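Local atomic coordinates of lovastatin nonaketide synthase, polyketide synthase component (PDB entry 7CPX), a protein that builds the nonaketide dihydromonacolin L, the polyketide precursor of lovastatin, from malonyl-CoA, with S-adenosylmethionine supplying a methyl group and NADPH the reducing power. Residues L1694-E1699 with T1723-E1728; L518-A523 with G543-D548. The protein carries 2 engineered substitutions. One frame throughout, in Å; residues are numbered along the deposited sequence.

Interaction 1: residues L1694-E1699 with T1723-E1728; sequences LTELDE and TVWLTE
L1694 meets L1726 where the chain leaves strand 1689-1693 and enters a loop. The two leucines lie side by side and point the same way, with L1694 CD1 3.7 Å from L1726 CD1. Both also touch helix 1652-1664, L1694 on I1661 and L1726 on L1657, so the pair lies between sheet and helix. From T1695 to L1697 the backbone has helical torsions, and D1698 N is bonded to L1694 O. T1695 makes no contact with the strand itself, but its OG1 donates to E1696 OE2 over 2.7 Å, approaching from above the carboxylate plane, 61° out of it.

E1696 then lies against T1723-E1728. Its chain bends at chi2 (-43°), which swings CD round, and the carboxylate ends beside W1725, with the two side chains running the same way and their planes 44° apart. OE2 comes 3.8 Å from W1725 CD1, while OE1 is bonded to T1740 OG1 on helix 1735-1750. Lower down, E1696 CB rests 3.7 Å from T1727 CG2; the threonine's hydroxyl bonds instead to D1760.

L1697 crosses L1726 obliquely and reaches furthest along the strand. CD1 packs 4.0 Å from L1726 CB, whereas CD2 lies against the backbone between L1726 O and E1728 N and also meets E1728 CB at 3.8 Å. Its own N makes a weak, bent bond to L1726 O (3.5 Å). One residue on, D1698 turns away from the strand, and its carboxylate is bonded by T1651, S1654 and the backbone N of Q1650.

This is the carboxyl end of neighbouring parallel strands, 1689-1693 and 1720-1728, joined through helix 1705-1719: a beta-alpha-beta crossover, as in Rossmann-like folds.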
loop_
_atom_site.group_PDB
_atom_site.type_symbol
_atom_site.label_atom_id
_atom_site.label_comp_id
_atom_site.label_asym_id
_atom_site.label_seq_id
_atom_site.Cartn_x
_atom_site.Cartn_y
_atom_site.Cartn_z
ATOM N N LEU A 1694 -77.254 -24.559 32.905
ATOM C CA LEU A 1694 -78.089 -23.969 31.869
ATOM C C LEU A 1694 -78.344 -22.488 32.118
ATOM O O LEU A 1694 -79.176 -21.888 31.431
ATOM C CB LEU A 1694 -79.421 -24.716 31.776
ATOM C CG LEU A 1694 -79.403 -26.072 31.064
ATOM C CD1 LEU A 1694 -78.387 -27.016 31.687
ATOM C CD2 LEU A 1694 -80.791 -26.694 31.083
ATOM N N THR A 1695 -77.644 -21.892 33.086
ATOM C CA THR A 1695 -77.900 -20.501 33.440
ATOM C C THR A 1695 -77.661 -19.575 32.256
ATOM O O THR A 1695 -78.429 -18.633 32.031
ATOM C CB THR A 1695 -77.017 -20.091 34.620
ATOM O OG1 THR A 1695 -75.638 -20.262 34.271
ATOM C CG2 THR A 1695 -77.336 -20.938 35.839
ATOM N N GLU A 1696 -76.599 -19.823 31.489
ATOM C CA GLU A 1696 -76.305 -18.965 30.349
ATOM C C GLU A 1696 -77.415 -19.009 29.310
ATOM O O GLU A 1696 -77.649 -18.006 28.628
ATOM C CB GLU A 1696 -74.973 -19.365 29.715
ATOM C CG GLU A 1696 -73.872 -19.637 30.723
ATOM C CD GLU A 1696 -73.832 -18.605 31.831
ATOM O OE1 GLU A 1696 -74.060 -17.411 31.545
ATOM O OE2 GLU A 1696 -73.582 -18.994 32.991
ATOM N N LEU A 1697 -78.101 -20.145 29.174
ATOM C CA LEU A 1697 -79.320 -20.170 28.374
ATOM C C LEU A 1697 -80.380 -19.264 28.982
ATOM O O LEU A 1697 -81.108 -18.582 28.253
ATOM C CB LEU A 1697 -79.843 -21.601 28.257
ATOM C CG LEU A 1697 -78.806 -22.665 27.883
ATOM C CD1 LEU A 1697 -79.471 -24.015 27.685
ATOM C CD2 LEU A 1697 -78.030 -22.264 26.638
ATOM N N ASP A 1698 -80.475 -19.247 30.308
ATOM C CA ASP A 1698 -81.307 -18.300 31.032
ATOM C C ASP A 1698 -80.541 -16.986 31.173
ATOM O O ASP A 1698 -79.544 -16.749 30.487
ATOM C CB ASP A 1698 -81.705 -18.877 32.389
ATOM C CG ASP A 1698 -82.328 -20.253 32.278
ATOM O OD1 ASP A 1698 -82.938 -20.548 31.229
ATOM O OD2 ASP A 1698 -82.208 -21.040 33.241
ATOM N N GLU A 1699 -81.011 -16.107 32.055
ATOM C CA GLU A 1699 -80.292 -14.872 32.332
ATOM C C GLU A 1699 -78.834 -15.172 32.655
ATOM O O GLU A 1699 -78.532 -16.003 33.515
ATOM C CB GLU A 1699 -80.950 -14.131 33.496
ATOM N N THR A 1723 -67.649 -29.535 35.739
ATOM C CA THR A 1723 -68.787 -28.693 35.401
ATOM C C THR A 1723 -68.865 -28.485 33.897
ATOM O O THR A 1723 -67.843 -28.397 33.208
ATOM C CB THR A 1723 -68.719 -27.335 36.101
ATOM O OG1 THR A 1723 -68.585 -27.521 37.515
ATOM C CG2 THR A 1723 -69.983 -26.537 35.803
ATOM N N VAL A 1724 -70.100 -28.388 33.410
ATOM C CA VAL A 1724 -70.397 -28.088 32.016
ATOM C C VAL A 1724 -71.401 -26.947 31.980
ATOM O O VAL A 1724 -72.462 -27.027 32.609
ATOM C CB VAL A 1724 -70.957 -29.316 31.274
ATOM C CG1 VAL A 1724 -71.105 -29.016 29.790
ATOM C CG2 VAL A 1724 -70.069 -30.526 31.500
ATOM N N TRP A 1725 -71.068 -25.891 31.246
ATOM C CA TRP A 1725 -71.968 -24.774 31.010
ATOM C C TRP A 1725 -72.540 -24.878 29.604
ATOM O O TRP A 1725 -71.854 -25.314 28.677
ATOM C CB TRP A 1725 -71.242 -23.439 31.181
ATOM C CG TRP A 1725 -70.929 -23.098 32.603
ATOM C CD1 TRP A 1725 -71.624 -22.251 33.414
ATOM C CD2 TRP A 1725 -69.837 -23.595 33.385
ATOM N NE1 TRP A 1725 -71.035 -22.190 34.652
ATOM C CE2 TRP A 1725 -69.935 -23.005 34.660
ATOM C CE3 TRP A 1725 -68.783 -24.477 33.127
ATOM C CZ2 TRP A 1725 -69.024 -23.274 35.679
ATOM C CZ3 TRP A 1725 -67.875 -24.736 34.136
ATOM C CH2 TRP A 1725 -68.002 -24.140 35.398
ATOM N N LEU A 1726 -73.806 -24.501 29.457
ATOM C CA LEU A 1726 -74.482 -24.482 28.167
ATOM C C LEU A 1726 -74.836 -23.044 27.824
ATOM O O LEU A 1726 -75.489 -22.359 28.617
ATOM C CB LEU A 1726 -75.741 -25.346 28.190
ATOM C CG LEU A 1726 -75.566 -26.817 28.561
ATOM C CD1 LEU A 1726 -76.873 -27.552 28.339
ATOM C CD2 LEU A 1726 -74.445 -27.449 27.755
ATOM N N THR A 1727 -74.420 -22.598 26.643
ATOM C CA THR A 1727 -74.678 -21.246 26.176
ATOM C C THR A 1727 -75.413 -21.306 24.846
ATOM O O THR A 1727 -75.202 -22.219 24.045
ATOM C CB THR A 1727 -73.377 -20.458 26.016
ATOM O OG1 THR A 1727 -72.646 -20.951 24.886
ATOM C CG2 THR A 1727 -72.516 -20.587 27.261
ATOM N N GLU A 1728 -76.284 -20.325 24.617
ATOM C CA GLU A 1728 -77.086 -20.253 23.396
ATOM C C GLU A 1728 -76.429 -19.245 22.461
ATOM O O GLU A 1728 -76.703 -18.046 22.514
ATOM C CB GLU A 1728 -78.526 -19.872 23.713
ATOM C CG GLU A 1728 -79.403 -19.691 22.484
ATOM C CD GLU A 1728 -80.864 -19.490 22.834
ATOM O OE1 GLU A 1728 -81.179 -19.389 24.039
ATOM O OE2 GLU A 1728 -81.699 -19.433 21.907
#

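Interaction 2: residues L518-A523 with G543-D548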
loop_
_atom_site.group_PDB
_atom_site.type_symbol
_atom_site.label_atom_id
_atom_site.label_comp_id
_atom_site.label_asym_id
_atom_site.label_seq_id
_atom_site.Cartn_x
_atom_site.Cartn_y
_atom_site.Cartn_z
ATOM N N LEU A 518 51.995 4.529 6.531
ATOM C CA LEU A 518 50.876 4.730 5.627
ATOM C C LEU A 518 51.273 5.697 4.524
ATOM O O LEU A 518 52.230 6.465 4.675
ATOM C CB LEU A 518 49.655 5.258 6.395
ATOM C CG LEU A 518 49.170 4.298 7.487
ATOM C CD1 LEU A 518 48.084 4.922 8.337
ATOM C CD2 LEU A 518 48.671 3.001 6.878
ATOM N N PRO A 519 50.558 5.677 3.388
ATOM C CA PRO A 519 50.998 6.444 2.213
ATOM C C PRO A 519 51.387 7.883 2.516
ATOM O O PRO A 519 52.521 8.288 2.241
ATOM C CB PRO A 519 49.778 6.383 1.286
ATOM C CG PRO A 519 49.104 5.113 1.649
ATOM C CD PRO A 519 49.306 4.946 3.128
ATOM N N PHE A 520 50.470 8.664 3.079
ATOM C CA PHE A 520 50.769 10.049 3.414
ATOM C C PHE A 520 51.603 10.077 4.686
ATOM O O PHE A 520 51.178 9.562 5.725
ATOM C CB PHE A 520 49.483 10.855 3.580
ATOM C CG PHE A 520 48.719 11.036 2.302
ATOM C CD1 PHE A 520 47.845 10.061 1.859
ATOM C CD2 PHE A 520 48.882 12.179 1.540
ATOM C CE1 PHE A 520 47.144 10.223 0.681
ATOM C CE2 PHE A 520 48.182 12.348 0.362
ATOM C CZ PHE A 520 47.312 11.369 -0.069
ATOM N N ARG A 521 52.788 10.672 4.606
ATOM C CA ARG A 521 53.759 10.643 5.686
ATOM C C ARG A 521 54.161 12.056 6.075
ATOM O O ARG A 521 54.206 12.961 5.237
ATOM C CB ARG A 521 55.015 9.864 5.282
ATOM C CG ARG A 521 54.781 8.408 4.930
ATOM C CD ARG A 521 56.037 7.797 4.328
ATOM N NE ARG A 521 55.901 6.368 4.079
ATOM C CZ ARG A 521 55.346 5.844 2.995
ATOM N NH1 ARG A 521 54.837 6.605 2.040
ATOM N NH2 ARG A 521 55.297 4.521 2.867
ATOM N N ARG A 522 54.456 12.237 7.359
ATOM C CA ARG A 522 55.098 13.447 7.841
ATOM C C ARG A 522 55.997 13.082 9.009
ATOM O O ARG A 522 55.772 12.087 9.702
ATOM C CB ARG A 522 54.080 14.518 8.264
ATOM C CG ARG A 522 54.702 15.807 8.806
ATOM C CD ARG A 522 55.630 16.476 7.794
ATOM N NE ARG A 522 56.458 17.511 8.401
ATOM C CZ ARG A 522 56.219 18.815 8.337
ATOM N NH1 ARG A 522 55.168 19.299 7.694
ATOM N NH2 ARG A 522 57.057 19.658 8.935
ATOM N N ALA A 523 57.033 13.888 9.207
ATOM C CA ALA A 523 57.987 13.679 10.283
ATOM C C ALA A 523 58.291 15.015 10.938
ATOM O O ALA A 523 58.438 16.031 10.250
ATOM C CB ALA A 523 59.266 13.027 9.760
ATOM N N GLY A 543 51.113 22.113 6.363
ATOM C CA GLY A 543 50.342 21.145 5.611
ATOM C C GLY A 543 51.136 20.377 4.582
ATOM O O GLY A 543 50.542 19.684 3.751
ATOM N N ILE A 544 52.462 20.480 4.608
ATOM C CA ILE A 544 53.321 19.817 3.635
ATOM C C ILE A 544 53.605 18.405 4.129
ATOM O O ILE A 544 54.126 18.217 5.234
ATOM C CB ILE A 544 54.626 20.601 3.424
ATOM C CG1 ILE A 544 54.318 22.019 2.935
ATOM C CG2 ILE A 544 55.525 19.873 2.434
ATOM C CD1 ILE A 544 55.509 22.954 2.966
ATOM N N VAL A 545 53.263 17.409 3.309
ATOM C CA VAL A 545 53.444 16.007 3.661
ATOM C C VAL A 545 53.912 15.242 2.431
ATOM O O VAL A 545 53.745 15.684 1.292
ATOM C CB VAL A 545 52.149 15.374 4.218
ATOM C CG1 VAL A 545 51.666 16.142 5.438
ATOM C CG2 VAL A 545 51.070 15.339 3.147
ATOM N N SER A 546 54.500 14.077 2.677
ATOM C CA SER A 546 54.969 13.190 1.624
ATOM C C SER A 546 53.988 12.041 1.434
ATOM O O SER A 546 53.390 11.545 2.392
ATOM C CB SER A 546 56.357 12.637 1.953
ATOM O OG SER A 546 56.809 11.765 0.933
ATOM N N SER A 547 53.830 11.618 0.181
ATOM C CA SER A 547 52.885 10.572 -0.180
ATOM C C SER A 547 53.618 9.428 -0.864
ATOM O O SER A 547 54.505 9.651 -1.693
ATOM C CB SER A 547 51.792 11.111 -1.107
ATOM O OG SER A 547 50.883 10.084 -1.467
ATOM N N ASP A 548 53.235 8.202 -0.514
ATOM C CA ASP A 548 53.817 7.006 -1.109
ATOM C C ASP A 548 55.337 7.016 -0.991
ATOM O O ASP A 548 55.938 6.051 -0.519
ATOM C CB ASP A 548 53.404 6.886 -2.576
ATOM C CG ASP A 548 51.902 6.798 -2.754
ATOM O OD1 ASP A 548 51.230 6.233 -1.866
ATOM O OD2 ASP A 548 51.393 7.295 -3.780
#
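F520 has CG anti to its carbonyl carbon, and chi1 of -68° sets it beside the backbone N, on the face of the sheet that S547 shares; R522 has CG anti to the backbone N, and a bend at chi2 (59°) then carries CD round toward I544. These two residues belong to the middle strand, 520-524, of a small three-stranded antiparallel sheet with 475-479 on one side and 546-547 on the other. With helices 482-498 and 529-542, the sheet is consistent with the alpha/beta linker that joins ketosynthase and acyltransferase in megasynthases of this family.

R521 and S546 form an antiparallel hydrogen-bonded pair, bonded in both directions: R521 N to S546 O, and S546 N to R521 O at 2.8 Å, the second lying in the carbonyl plane. Both of their side chains leave on one face of the sheet, where S546 OG bonds to the backbone O of E896 on helix 883-898. The R521 chain is extended from CG to NE and brings NH1 to 2.8 Å from D548 O. F520 and S547 occupy the other face. There S547 OG stands over the centre of the phenyl ring, 3.9 Å above its plane, while V545 CG2 meets the ring at its edge, 4.2 Å from F520 CD2.

At the far end, the R522 guanidinium ties two carbonyls together. NH1 donates to I544 O over 2.9 Å, and NE reaches A523 O at 3.1 Å, lying close to the guanidinium plane. R522 CB touches V545 CG1, and the side chain also touches L485 and M489 of helix 482-498.

At the other end of the pairing, P519 CB sits 3.5 Å from D548 OD1, and D548 N donates to P519 O over 2.8 Å from above the carbonyl plane.

Interaction 2 closes before interaction 1 opens along the chain, and the two lie on opposite sides of its centre, with centres 136 Å apart and nearest atoms about 122 Å apart. They share no sheet or helix. Residues 518-523 with 543-548 pair the middle strand of a three-stranded antiparallel sheet with its outer strand, at the protein surface beside helix 883-898. Residues 1694-1699 with 1723-1728 form a buried contact at a mixed eight-stranded sheet, where the loop after one parallel strand packs on the next strand. Both segment pairs span a single intervening helix, so each is a local closure within its own domain of this elongated multidomain synthase, away from the annotated active sites.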